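Local coordinates for ABC transporter periplasmic peptide-binding protein (Pseudoalteromonas, PDB 4QFL) that binds dipeptides in the periplasm as the substrate-binding component of an ABC transporter, here holding alanine and phenylalanine of Ala-Phe, at residues Tyr140-Ser145 and Phe444-Ser449; Ala296-Arg301 and Pro459-Asn464; Ala312-Ile317 and Asn350-Asp355; Asp373-Ala378 and Arg425-Leu430; Pro465-Leu470 and Gln491-Glu496. One frame throughout, in Å; residues are numbered along the deposited sequence.

Interaction 1 (Tyr140-Ser145 and Phe444-Ser449); sequences YPYFQS and FSPLLS
Ser145 OG is gripped twice: it donates to Pro141 O at 2.8 Å, one turn back in helix 141-145, and it accepts a bond from a water at 3.0 Å. The same water donates to Pro446 O at 2.8 Å, and this bridge ties the helix to the short helix 445-448. Pro141 O also takes Ser145 N, from the opposite face of its plane. Ser145 CB rests 4.0 Å from Pro446 CA. The contact is buried beside the dipeptide site of this family 5 solute-binding fold: Pro446 touches the pocket residue Trp433, and the Tyr142 side chain is about 6 Å from the bound alanine. Tyr142 has CG anti to its backbone N (chi1 -176°), and the ring lies alongside Pro446, with CE1 3.9 Å from Pro446 CG. Its hydroxyl bonds to Asn177 and Asn442. Ser449 OG donates to Ser445 O at 2.6 Å, in the carbonyl plane on a lone pair. It also accepts from Ala452 N and so caps the next helix.

Interaction 2 (Ala296-Arg301 and Pro459-Asn464); sequences AFNTER and PANWCN
Ala460 CA sits only 3.0 Å from Phe297 O, in a short CA-H...O contact. The carbonyl oxygens of Phe297 and Ala460 also come close, although both are acceptors. Ala460 O is engaged by Thr299. Thr299 N donates to Ala460 O at 3.0 Å in a nearly straight bond (166°), from above the carbonyl plane. Thr299 OG1 lies 2.9 Å from Ala460 O and is nearly as close to Asn461 O. With chi1 at 64°, OG1 stands between the backbone N and the carbonyl carbon, which brings it against the rim of the Trp462 ring, near the ring plane and 3.5 Å from CD1. The side chains of Asn298 and Asn461 lie side by side, their amide planes 60° apart. An alanine in place of Asn298 would probably leave the Asn461 amide without the amide beside it and freer to turn. At the outer end a water donates to Glu300 OE2 at 2.6 Å and accepts from Cys463 N at 2.9 Å. At the inner end Ala296 CB meets Pro459 CB at 3.7 Å, and the Pro459 side chain is about 5 Å from the bound phenylalanine. The 459-464 loop, tied by the Cys463-Cys450 disulfide, thus packs on the chain as it leaves strand 291-297 through an inverse gamma turn centred on Asn298 and a type I beta turn from Asn298 to Arg301.

Interaction 3 (Ala312-Ile317 and Asn350-Asp355); sequences ALVHAI and NMPIFD
His315 and Asp355 join the end of one helix to the start of another. His315 lies in the type I beta turn from Val314 to Ile317 at the C-terminal end of the helix that starts at residue 307, and Asp355 is the N-cap of helix 356-363. Asp355 N donates to His315 O at 2.8 Å. The imidazole adds a second bond: His315 ND1 donates to Ile353 O at 2.7 Å, with the oxygen near the ring plane. His315 CE1 touches Pro352 CB at 3.6 Å. Packing is tightest on the inner side. There Val314 CG1 is pressed to 3.2 Å from Pro352 CG, closer than usual for carbons, and both residues touch Tyr501 of strand 500-513. The outer side is looser. Ile353 is exposed and its CB points away from the 312-317 segment, and Phe354 is only partly covered. The Phe354 ring lies near backbone oxygens: CD1 is 3.3 Å from Ile317 O, and Ala316 O sits at the ring edge, 3.5 Å from CE1.

Interaction 4 (Asp373-Ala378 and Arg425-Leu430); sequences DMSIWA and RHDSVL
The indole of Trp377 carries His426 on one face. His426 CB stands over the five-membered ring, 3.4 Å from its centroid and 13° off the normal, in a CH-pi contact. The imidazole of His426 turns its edge toward the same ring in a T-shaped pair, with planes at 64°, and its NE2 bonds to Pro459 O. At the indole edge, in the ring plane, lie Ser375 OG and a water. The water accepts from Trp377 NE1 at 3.2 Å and bonds to Ser375 OG at 2.7 Å. An alanine at Trp377 would probably open a gap over His426 CB and leave the water without its indole donor. The backbones pair as parallel strands, 373-378 beside 428-434. Trp377 N donates to Ser428 O at 2.8 Å, and Leu430 N donates to Trp377 O at 2.8 Å. Ile376 CG2 packs against Leu430 CG, and Trp377 CB against Val429 CG2. Before the regular pairing begins, side chains take over. Ser428 OG donates to Ser375 O at 2.8 Å, in the carbonyl plane on a lone pair. Asp427 OD2 accepts Ser375 N at 2.9 Å on its anti side, while Asp427 N donates to Ser375 OG. Asp427 OD1 forms a salt bridge with Arg301. A carboxylate held between a backbone N-H and a guanidinium is likely to stay negatively charged.

Interaction 5 (Pro465-Leu470 and Gln491-Glu496); sequences PEFDLL and QSMIIE
Two consecutive helices, 465-475 and 480-497, pack antiparallel here as a helical hairpin. The axes of the two short segments approach to 10.7 Å at 160°. This spacing is bridged by long side chains, and the contact is apolar. Met493 reaches across from the second helix. Met493 SD lies 3.7 Å from Phe467 CA and 3.8 Å from Phe467 CB, so the sulfur rests against the root of the side chain. It is also at the edge of the Phe467 ring, 5.4 Å from the centroid and 85° off the normal, which makes a Met-aromatic contact of the edge type. Met493 runs extended as far as SD and then bends at chi3 (-63°). The bend places Met493 CE 3.5 Å from Leu470 CD1, one helical turn beyond Phe467. One methionine therefore touches both Phe467 and Leu470. The Phe467 ring continues inward past the sulfur. Phe467 CE1 meets Ile494 CG1 at 3.7 Å and Ile494 CD1 at 3.8 Å, and the two side chains cross at a slant. Glu466 lies at the exposed margin, near the sulfur. Toward the protein interior, Phe467 and Ile494 both rest on Leu448 of helix 445-448. The Phe467 ring also meets that of Trp462, and Ile494 touches Leu500 at the start of strand 500-513.

In the fold
Interactions 1 and 2 lie nearest the dipeptide. Interaction 4 is a little farther off, with the Val429 side chain about 8 Å from the bound phenylalanine, and in interaction 5 that of Ile494 is about 14 Å away. Interaction 3 lies at the periphery. Strand 428-434, paired in interaction 4, runs on into pocket residues Leu431, Gly432, Trp433 and Ala434, and Leu447 of interaction 1 touches Trp433. Interactions 2 and 4 meet where Ala296 N lies 2.8 Å from Val429 O. Interaction 5 backs onto interaction 1, with Leu448 CD1 3.4 Å from Ile494 CD1. Interaction 3 joins the others through Leu313 CD2, 3.7 Å from Met374 SD, and through Met351 on Ile495.

Interaction 1 (Tyr140-Ser145 and Phe444-Ser449)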
# COMPACT_ATOMS: atom_id res chain seq x y z
N TYR A 140 1.76 11.38 -8.04
CA TYR A 140 1.15 10.06 -8.24
C TYR A 140 2.12 9.02 -7.70
O TYR A 140 2.83 8.38 -8.46
CB TYR A 140 0.86 9.85 -9.73
CG TYR A 140 0.13 11.02 -10.36
CD1 TYR A 140 -1.18 11.32 -9.99
CD2 TYR A 140 0.76 11.85 -11.28
CE1 TYR A 140 -1.85 12.39 -10.54
CE2 TYR A 140 0.08 12.94 -11.84
CZ TYR A 140 -1.22 13.20 -11.46
OH TYR A 140 -1.91 14.28 -11.99
N PRO A 141 2.17 8.88 -6.36
CA PRO A 141 3.30 8.23 -5.69
C PRO A 141 3.58 6.79 -6.12
O PRO A 141 4.74 6.47 -6.37
CB PRO A 141 2.96 8.33 -4.20
CG PRO A 141 1.50 8.66 -4.14
CD PRO A 141 1.15 9.36 -5.41
N TYR A 142 2.58 5.92 -6.21
CA TYR A 142 2.89 4.55 -6.63
C TYR A 142 3.59 4.58 -8.00
O TYR A 142 4.66 4.01 -8.20
CB TYR A 142 1.65 3.66 -6.71
CG TYR A 142 2.04 2.25 -7.06
CD1 TYR A 142 2.61 1.42 -6.11
CD2 TYR A 142 1.91 1.77 -8.36
CE1 TYR A 142 3.01 0.15 -6.42
CE2 TYR A 142 2.30 0.49 -8.68
CZ TYR A 142 2.86 -0.31 -7.71
OH TYR A 142 3.26 -1.59 -8.01
N PHE A 143 2.96 5.27 -8.93
CA PHE A 143 3.41 5.31 -10.31
C PHE A 143 4.76 5.99 -10.50
O PHE A 143 5.62 5.48 -11.21
CB PHE A 143 2.32 5.96 -11.15
CG PHE A 143 1.03 5.19 -11.15
CD1 PHE A 143 0.93 3.96 -11.81
CD2 PHE A 143 -0.09 5.69 -10.49
CE1 PHE A 143 -0.27 3.25 -11.82
CE2 PHE A 143 -1.30 4.98 -10.50
CZ PHE A 143 -1.39 3.77 -11.16
N GLN A 144 4.97 7.12 -9.85
CA GLN A 144 6.27 7.76 -9.91
C GLN A 144 7.35 6.86 -9.30
O GLN A 144 8.45 6.76 -9.83
CB GLN A 144 6.23 9.14 -9.27
CG GLN A 144 5.12 10.02 -9.89
CD GLN A 144 4.88 11.34 -9.16
OE1 GLN A 144 5.30 11.54 -8.02
NE2 GLN A 144 4.19 12.26 -9.84
N SER A 145 7.03 6.18 -8.21
CA SER A 145 7.98 5.27 -7.56
C SER A 145 8.47 4.13 -8.45
O SER A 145 9.61 3.71 -8.34
CB SER A 145 7.38 4.69 -6.28
OG SER A 145 7.20 5.69 -5.30
N PHE A 444 10.17 -4.02 -3.87
CA PHE A 444 11.46 -3.41 -4.16
C PHE A 444 11.32 -2.06 -4.81
O PHE A 444 11.70 -1.04 -4.24
CB PHE A 444 12.29 -4.33 -5.03
CG PHE A 444 12.69 -5.61 -4.34
CD1 PHE A 444 13.69 -5.61 -3.37
CD2 PHE A 444 12.07 -6.80 -4.64
CE1 PHE A 444 14.07 -6.78 -2.73
CE2 PHE A 444 12.43 -7.97 -4.01
CZ PHE A 444 13.43 -7.97 -3.05
N SER A 445 10.75 -2.04 -6.01
CA SER A 445 10.64 -0.79 -6.75
C SER A 445 9.87 0.33 -6.03
O SER A 445 10.31 1.48 -6.05
CB SER A 445 10.13 -1.05 -8.16
OG SER A 445 11.17 -1.60 -8.96
N PRO A 446 8.73 0.01 -5.37
CA PRO A 446 8.00 1.10 -4.70
C PRO A 446 8.59 1.51 -3.35
O PRO A 446 8.03 2.39 -2.69
CB PRO A 446 6.60 0.50 -4.44
CG PRO A 446 6.56 -0.79 -5.22
CD PRO A 446 7.98 -1.25 -5.35
N LEU A 447 9.69 0.89 -2.94
CA LEU A 447 10.18 1.06 -1.59
C LEU A 447 11.58 1.60 -1.54
O LEU A 447 11.83 2.63 -0.93
CB LEU A 447 10.20 -0.29 -0.87
CG LEU A 447 9.22 -0.49 0.27
CD1 LEU A 447 7.82 -0.20 -0.21
CD2 LEU A 447 9.35 -1.89 0.80
N LEU A 448 12.49 0.86 -2.17
CA LEU A 448 13.93 1.11 -2.04
C LEU A 448 14.66 1.66 -3.28
O LEU A 448 15.86 1.92 -3.23
CB LEU A 448 14.63 -0.16 -1.56
CG LEU A 448 14.39 -0.53 -0.10
CD1 LEU A 448 15.04 -1.86 0.24
CD2 LEU A 448 14.90 0.56 0.83
N SER A 449 13.95 1.84 -4.39
CA SER A 449 14.59 2.32 -5.62
C SER A 449 14.93 3.80 -5.56
O SER A 449 14.48 4.51 -4.67
CB SER A 449 13.70 2.05 -6.83
OG SER A 449 12.48 2.75 -6.70
O HOH W 1 5.75 3.77 -3.46

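Interaction 2 (Ala296-Arg301 and Pro459-Asn464)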
# COMPACT_ATOMS: atom_id res chain seq x y z
N ALA A 296 13.43 1.33 9.41
CA ALA A 296 14.18 2.02 8.38
C ALA A 296 15.07 3.11 8.97
O ALA A 296 14.63 3.86 9.83
CB ALA A 296 13.24 2.63 7.35
N PHE A 297 16.31 3.18 8.51
CA PHE A 297 17.22 4.25 8.87
C PHE A 297 17.28 5.34 7.80
O PHE A 297 17.27 5.05 6.61
CB PHE A 297 18.62 3.70 9.09
CG PHE A 297 18.68 2.65 10.16
CD1 PHE A 297 18.66 3.01 11.49
CD2 PHE A 297 18.76 1.31 9.82
CE1 PHE A 297 18.71 2.05 12.48
CE2 PHE A 297 18.83 0.35 10.80
CZ PHE A 297 18.81 0.72 12.13
N ASN A 298 17.35 6.59 8.23
CA ASN A 298 17.61 7.70 7.32
C ASN A 298 19.09 7.68 6.95
O ASN A 298 19.92 8.29 7.62
CB ASN A 298 17.22 9.01 8.01
CG ASN A 298 17.25 10.19 7.08
OD1 ASN A 298 16.64 11.22 7.37
ND2 ASN A 298 17.96 10.07 5.99
N THR A 299 19.42 6.95 5.89
CA THR A 299 20.81 6.65 5.54
C THR A 299 21.59 7.86 5.06
O THR A 299 22.79 7.77 4.82
CB THR A 299 20.91 5.57 4.43
OG1 THR A 299 20.33 6.07 3.22
CG2 THR A 299 20.20 4.29 4.86
N GLU A 300 20.91 9.00 4.93
CA GLU A 300 21.60 10.22 4.55
C GLU A 300 21.91 11.08 5.77
O GLU A 300 22.39 12.19 5.62
CB GLU A 300 20.79 11.00 3.52
CG GLU A 300 20.78 10.35 2.14
CD GLU A 300 22.16 10.28 1.52
OE1 GLU A 300 22.93 11.24 1.68
OE2 GLU A 300 22.47 9.27 0.86
N ARG A 301 21.65 10.56 6.97
CA ARG A 301 21.79 11.35 8.18
C ARG A 301 22.77 10.71 9.17
O ARG A 301 22.54 9.62 9.66
CB ARG A 301 20.42 11.54 8.85
CG ARG A 301 20.42 12.51 10.02
CD ARG A 301 19.07 12.62 10.70
NE ARG A 301 18.12 13.42 9.93
CZ ARG A 301 16.97 13.87 10.41
NH1 ARG A 301 16.63 13.59 11.66
NH2 ARG A 301 16.16 14.60 9.65
N PRO A 459 11.55 5.12 2.97
CA PRO A 459 11.78 5.52 4.36
C PRO A 459 13.26 5.44 4.77
O PRO A 459 13.64 5.98 5.79
CB PRO A 459 10.93 4.53 5.17
CG PRO A 459 9.96 3.97 4.20
CD PRO A 459 10.66 3.95 2.88
N ALA A 460 14.08 4.77 3.97
CA ALA A 460 15.52 4.71 4.25
C ALA A 460 16.30 5.84 3.56
O ALA A 460 17.51 5.97 3.74
CB ALA A 460 16.08 3.36 3.84
N ASN A 461 15.61 6.65 2.77
CA ASN A 461 16.25 7.76 2.10
C ASN A 461 17.52 7.26 1.43
O ASN A 461 18.60 7.83 1.59
CB ASN A 461 16.60 8.84 3.12
CG ASN A 461 16.84 10.20 2.49
OD1 ASN A 461 16.55 10.42 1.31
ND2 ASN A 461 17.38 11.12 3.29
N TRP A 462 17.38 6.17 0.69
CA TRP A 462 18.52 5.39 0.20
C TRP A 462 18.47 5.23 -1.32
O TRP A 462 17.68 4.46 -1.86
CB TRP A 462 18.47 4.02 0.87
CG TRP A 462 19.65 3.10 0.70
CD1 TRP A 462 20.90 3.24 1.24
CD2 TRP A 462 19.65 1.83 0.01
NE1 TRP A 462 21.68 2.15 0.91
CE2 TRP A 462 20.94 1.28 0.16
CE3 TRP A 462 18.69 1.12 -0.73
CZ2 TRP A 462 21.29 0.04 -0.40
CZ3 TRP A 462 19.05 -0.11 -1.28
CH2 TRP A 462 20.34 -0.63 -1.12
N CYS A 463 19.32 5.99 -2.00
CA CYS A 463 19.44 5.82 -3.44
C CYS A 463 20.72 5.07 -3.75
O CYS A 463 21.82 5.60 -3.58
CB CYS A 463 19.42 7.17 -4.15
SG CYS A 463 19.58 7.06 -5.94
N ASN A 464 20.58 3.82 -4.18
CA ASN A 464 21.71 2.97 -4.52
C ASN A 464 21.53 2.45 -5.94
O ASN A 464 20.79 1.48 -6.18
CB ASN A 464 21.82 1.82 -3.50
CG ASN A 464 23.06 0.97 -3.70
OD1 ASN A 464 23.47 0.70 -4.82
ND2 ASN A 464 23.67 0.55 -2.59
O HOH W 2 20.76 8.23 -0.82

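Interaction 3 (Ala312-Ile317 and Asn350-Asp355)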
# COMPACT_ATOMS: atom_id res chain seq x y z
N ALA A 312 25.55 -1.94 14.25
CA ALA A 312 25.57 -1.87 15.71
C ALA A 312 24.16 -1.78 16.32
O ALA A 312 23.86 -2.49 17.27
CB ALA A 312 26.45 -0.72 16.17
N LEU A 313 23.30 -0.93 15.77
CA LEU A 313 21.98 -0.71 16.35
C LEU A 313 21.07 -1.94 16.26
O LEU A 313 20.33 -2.26 17.19
CB LEU A 313 21.29 0.47 15.66
CG LEU A 313 21.80 1.89 15.90
CD1 LEU A 313 21.28 2.82 14.82
CD2 LEU A 313 21.39 2.40 17.28
N VAL A 314 21.10 -2.61 15.11
CA VAL A 314 20.27 -3.78 14.87
C VAL A 314 20.54 -4.91 15.87
O VAL A 314 19.61 -5.57 16.33
CB VAL A 314 20.46 -4.32 13.44
CG1 VAL A 314 19.86 -5.70 13.31
CG2 VAL A 314 19.84 -3.37 12.42
N HIS A 315 21.82 -5.13 16.21
CA HIS A 315 22.20 -6.22 17.11
C HIS A 315 21.69 -6.03 18.54
O HIS A 315 21.69 -6.96 19.34
CB HIS A 315 23.72 -6.42 17.12
CG HIS A 315 24.25 -7.15 15.92
ND1 HIS A 315 23.79 -8.39 15.54
CD2 HIS A 315 25.22 -6.83 15.03
CE1 HIS A 315 24.44 -8.79 14.46
NE2 HIS A 315 25.32 -7.86 14.13
N ALA A 316 21.23 -4.82 18.85
CA ALA A 316 20.77 -4.49 20.19
C ALA A 316 19.31 -4.86 20.39
O ALA A 316 18.78 -4.75 21.50
CB ALA A 316 20.98 -3.03 20.45
N ILE A 317 18.64 -5.29 19.32
CA ILE A 317 17.19 -5.43 19.35
C ILE A 317 16.70 -6.83 19.64
O ILE A 317 16.99 -7.77 18.90
CB ILE A 317 16.55 -4.92 18.04
CG1 ILE A 317 17.08 -3.52 17.73
CG2 ILE A 317 15.03 -4.89 18.17
CD1 ILE A 317 16.82 -2.52 18.85
N ASN A 350 22.86 -13.92 6.39
CA ASN A 350 23.52 -12.87 7.17
C ASN A 350 22.64 -11.99 8.06
O ASN A 350 23.07 -10.92 8.50
CB ASN A 350 24.37 -11.99 6.26
CG ASN A 350 25.67 -12.65 5.85
OD1 ASN A 350 26.08 -13.65 6.43
ND2 ASN A 350 26.33 -12.09 4.84
N MET A 351 21.42 -12.43 8.35
CA MET A 351 20.54 -11.67 9.23
C MET A 351 21.21 -11.46 10.57
O MET A 351 21.82 -12.37 11.12
CB MET A 351 19.18 -12.35 9.40
CG MET A 351 18.27 -12.24 8.19
SD MET A 351 17.60 -10.58 7.95
CE MET A 351 16.67 -10.32 9.44
N PRO A 352 21.10 -10.25 11.11
CA PRO A 352 21.77 -9.93 12.37
C PRO A 352 21.18 -10.77 13.48
O PRO A 352 19.99 -11.06 13.44
CB PRO A 352 21.40 -8.46 12.58
CG PRO A 352 20.88 -7.98 11.25
CD PRO A 352 20.24 -9.16 10.64
N ILE A 353 21.98 -11.16 14.45
CA ILE A 353 21.41 -11.82 15.62
C ILE A 353 21.39 -10.88 16.81
O ILE A 353 22.30 -10.07 16.99
CB ILE A 353 22.18 -13.08 16.00
CG1 ILE A 353 22.10 -14.09 14.86
CG2 ILE A 353 21.60 -13.70 17.25
CD1 ILE A 353 22.71 -15.42 15.21
N PHE A 354 20.34 -10.98 17.61
CA PHE A 354 20.26 -10.21 18.84
C PHE A 354 21.46 -10.56 19.74
O PHE A 354 21.60 -11.69 20.19
CB PHE A 354 18.94 -10.49 19.55
CG PHE A 354 18.88 -9.95 20.93
CD1 PHE A 354 19.15 -8.62 21.18
CD2 PHE A 354 18.53 -10.76 21.99
CE1 PHE A 354 19.10 -8.11 22.45
CE2 PHE A 354 18.48 -10.26 23.28
CZ PHE A 354 18.76 -8.93 23.51
N ASP A 355 22.32 -9.58 19.97
CA ASP A 355 23.51 -9.76 20.78
C ASP A 355 23.95 -8.40 21.30
O ASP A 355 24.70 -7.69 20.63
CB ASP A 355 24.62 -10.38 19.95
CG ASP A 355 25.76 -10.89 20.79
OD1 ASP A 355 25.95 -10.36 21.90
OD2 ASP A 355 26.46 -11.82 20.35

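Interaction 4 (Asp373-Ala378 and Arg425-Leu430)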
# COMPACT_ATOMS: atom_id res chain seq x y z
N ASP A 373 22.23 9.96 20.84
CA ASP A 373 20.78 10.06 20.85
C ASP A 373 20.21 9.78 19.46
O ASP A 373 20.85 10.08 18.45
CB ASP A 373 20.35 11.46 21.29
CG ASP A 373 20.58 11.71 22.77
OD1 ASP A 373 21.26 10.89 23.42
OD2 ASP A 373 20.07 12.73 23.27
N MET A 374 19.01 9.23 19.40
CA MET A 374 18.33 9.09 18.12
C MET A 374 16.82 9.08 18.32
O MET A 374 16.33 8.81 19.42
CB MET A 374 18.75 7.81 17.41
CG MET A 374 18.32 6.54 18.13
SD MET A 374 18.83 5.07 17.22
CE MET A 374 17.95 5.32 15.67
N SER A 375 16.10 9.37 17.24
CA SER A 375 14.66 9.21 17.24
C SER A 375 14.28 7.89 16.57
O SER A 375 14.99 7.39 15.68
CB SER A 375 13.95 10.40 16.57
OG SER A 375 14.33 10.57 15.20
N ILE A 376 13.19 7.32 17.04
CA ILE A 376 12.50 6.27 16.33
C ILE A 376 11.10 6.76 16.12
O ILE A 376 10.36 7.01 17.07
CB ILE A 376 12.45 4.97 17.12
CG1 ILE A 376 13.85 4.40 17.31
CG2 ILE A 376 11.54 3.96 16.42
CD1 ILE A 376 13.87 3.08 18.05
N TRP A 377 10.72 6.92 14.87
CA TRP A 377 9.38 7.32 14.53
C TRP A 377 8.46 6.11 14.53
O TRP A 377 8.78 5.08 13.94
CB TRP A 377 9.40 8.01 13.18
CG TRP A 377 9.94 9.39 13.29
CD1 TRP A 377 11.12 9.78 13.84
CD2 TRP A 377 9.31 10.58 12.81
NE1 TRP A 377 11.27 11.15 13.75
CE2 TRP A 377 10.16 11.66 13.12
CE3 TRP A 377 8.10 10.84 12.15
CZ2 TRP A 377 9.85 12.97 12.79
CZ3 TRP A 377 7.80 12.13 11.83
CH2 TRP A 377 8.66 13.19 12.15
N ALA A 378 7.32 6.24 15.21
CA ALA A 378 6.37 5.13 15.39
C ALA A 378 4.99 5.47 14.85
O ALA A 378 4.42 6.51 15.18
CB ALA A 378 6.27 4.75 16.87
N ARG A 425 12.30 13.67 7.79
CA ARG A 425 12.57 14.38 9.04
C ARG A 425 13.10 13.47 10.15
O ARG A 425 13.56 13.94 11.19
CB ARG A 425 11.32 15.14 9.52
CG ARG A 425 10.95 16.37 8.68
CD ARG A 425 10.26 17.46 9.51
NE ARG A 425 9.03 17.96 8.88
CZ ARG A 425 8.17 18.79 9.47
NH1 ARG A 425 8.38 19.22 10.71
NH2 ARG A 425 7.08 19.18 8.82
N HIS A 426 13.05 12.16 9.93
CA HIS A 426 13.36 11.17 10.96
C HIS A 426 14.80 10.73 10.95
O HIS A 426 15.49 10.87 9.95
CB HIS A 426 12.49 9.93 10.76
CG HIS A 426 12.70 9.25 9.45
ND1 HIS A 426 12.30 9.81 8.25
CD2 HIS A 426 13.25 8.05 9.14
CE1 HIS A 426 12.61 8.98 7.26
NE2 HIS A 426 13.18 7.91 7.78
N ASP A 427 15.25 10.19 12.08
CA ASP A 427 16.50 9.44 12.16
C ASP A 427 16.23 8.03 11.70
O ASP A 427 16.97 7.45 10.90
CB ASP A 427 17.02 9.33 13.60
CG ASP A 427 17.63 10.60 14.12
OD1 ASP A 427 17.93 11.51 13.32
OD2 ASP A 427 17.82 10.68 15.35
N SER A 428 15.16 7.46 12.25
CA SER A 428 14.74 6.10 11.95
C SER A 428 13.24 6.02 12.16
O SER A 428 12.66 6.84 12.87
CB SER A 428 15.45 5.09 12.84
OG SER A 428 14.90 5.07 14.15
N VAL A 429 12.62 5.02 11.54
CA VAL A 429 11.17 4.87 11.60
C VAL A 429 10.78 3.41 11.53
O VAL A 429 11.43 2.60 10.85
CB VAL A 429 10.48 5.61 10.44
CG1 VAL A 429 11.06 5.15 9.11
CG2 VAL A 429 8.97 5.39 10.48
N LEU A 430 9.71 3.09 12.24
CA LEU A 430 9.07 1.80 12.16
C LEU A 430 7.97 1.93 11.13
O LEU A 430 7.00 2.64 11.34
CB LEU A 430 8.46 1.41 13.51
CG LEU A 430 9.46 1.21 14.64
CD1 LEU A 430 8.74 0.99 15.96
CD2 LEU A 430 10.41 0.06 14.33
O HOH W 3 13.73 13.05 14.42

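Interaction 5 (Pro465-Leu470 and Gln491-Glu496)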
# COMPACT_ATOMS: atom_id res chain seq x y z
N PRO A 465 22.16 3.11 -6.91
CA PRO A 465 21.96 2.72 -8.31
C PRO A 465 22.35 1.27 -8.59
O PRO A 465 21.80 0.62 -9.47
CB PRO A 465 22.85 3.71 -9.08
CG PRO A 465 22.91 4.94 -8.17
CD PRO A 465 22.94 4.36 -6.78
N GLU A 466 23.31 0.76 -7.82
CA GLU A 466 23.74 -0.62 -7.92
C GLU A 466 22.59 -1.58 -7.60
O GLU A 466 22.36 -2.54 -8.32
CB GLU A 466 24.92 -0.83 -6.98
CG GLU A 466 26.23 -0.16 -7.46
CD GLU A 466 26.23 1.38 -7.45
OE1 GLU A 466 26.80 1.96 -8.41
OE2 GLU A 466 25.70 2.02 -6.50
N PHE A 467 21.88 -1.28 -6.53
CA PHE A 467 20.67 -2.00 -6.13
C PHE A 467 19.61 -1.91 -7.24
O PHE A 467 19.03 -2.92 -7.63
CB PHE A 467 20.13 -1.39 -4.82
CG PHE A 467 18.82 -1.96 -4.37
CD1 PHE A 467 18.75 -3.21 -3.79
CD2 PHE A 467 17.65 -1.24 -4.52
CE1 PHE A 467 17.54 -3.72 -3.37
CE2 PHE A 467 16.45 -1.75 -4.11
CZ PHE A 467 16.39 -2.99 -3.54
N ASP A 468 19.40 -0.70 -7.75
CA ASP A 468 18.35 -0.44 -8.74
C ASP A 468 18.60 -1.22 -10.02
O ASP A 468 17.67 -1.66 -10.69
CB ASP A 468 18.29 1.05 -9.10
CG ASP A 468 17.64 1.89 -8.03
OD1 ASP A 468 17.42 1.37 -6.91
OD2 ASP A 468 17.36 3.07 -8.31
N LEU A 469 19.88 -1.37 -10.35
CA LEU A 469 20.27 -2.10 -11.54
C LEU A 469 19.79 -3.54 -11.43
O LEU A 469 19.34 -4.13 -12.41
CB LEU A 469 21.78 -2.03 -11.76
CG LEU A 469 22.25 -2.58 -13.10
CD1 LEU A 469 21.46 -1.93 -14.23
CD2 LEU A 469 23.71 -2.31 -13.25
N LEU A 470 19.89 -4.12 -10.24
CA LEU A 470 19.35 -5.45 -10.02
C LEU A 470 17.86 -5.48 -10.32
O LEU A 470 17.35 -6.44 -10.91
CB LEU A 470 19.59 -5.91 -8.57
CG LEU A 470 21.02 -6.24 -8.17
CD1 LEU A 470 21.13 -6.50 -6.67
CD2 LEU A 470 21.52 -7.42 -8.97
N GLN A 491 17.86 -9.18 -2.20
CA GLN A 491 17.58 -9.45 -0.80
C GLN A 491 18.87 -9.43 0.00
O GLN A 491 18.91 -8.92 1.12
CB GLN A 491 16.86 -10.79 -0.63
CG GLN A 491 15.45 -10.78 -1.14
CD GLN A 491 14.86 -12.16 -1.25
OE1 GLN A 491 14.29 -12.68 -0.30
NE2 GLN A 491 14.98 -12.77 -2.42
N SER A 492 19.92 -9.99 -0.58
CA SER A 492 21.22 -10.04 0.08
C SER A 492 21.81 -8.65 0.34
O SER A 492 22.37 -8.38 1.42
CB SER A 492 22.19 -10.88 -0.74
OG SER A 492 21.80 -12.23 -0.72
N MET A 493 21.68 -7.77 -0.65
CA MET A 493 22.23 -6.43 -0.57
C MET A 493 21.56 -5.65 0.54
O MET A 493 22.20 -4.94 1.30
CB MET A 493 22.09 -5.71 -1.91
CG MET A 493 22.95 -4.47 -2.02
SD MET A 493 22.89 -3.66 -3.63
CE MET A 493 23.58 -4.93 -4.67
N ILE A 494 20.24 -5.80 0.65
CA ILE A 494 19.48 -5.12 1.68
C ILE A 494 19.99 -5.52 3.07
O ILE A 494 20.10 -4.68 3.96
CB ILE A 494 17.99 -5.40 1.50
CG1 ILE A 494 17.49 -4.74 0.21
CG2 ILE A 494 17.21 -4.90 2.71
CD1 ILE A 494 16.06 -5.12 -0.20
N ILE A 495 20.32 -6.80 3.24
CA ILE A 495 20.87 -7.28 4.51
C ILE A 495 22.30 -6.80 4.73
O ILE A 495 22.67 -6.46 5.85
CB ILE A 495 20.83 -8.82 4.61
CG1 ILE A 495 19.39 -9.31 4.73
CG2 ILE A 495 21.60 -9.30 5.84
CD1 ILE A 495 18.57 -8.48 5.68
N GLU A 496 23.09 -6.78 3.67
CA GLU A 496 24.48 -6.31 3.75
C GLU A 496 24.52 -4.85 4.11
O GLU A 496 25.28 -4.43 4.97
CB GLU A 496 25.20 -6.50 2.42
CG GLU A 496 25.20 -7.91 1.87
CD GLU A 496 26.27 -8.79 2.49
OE1 GLU A 496 26.98 -9.48 1.71
OE2 GLU A 496 26.40 -8.79 3.74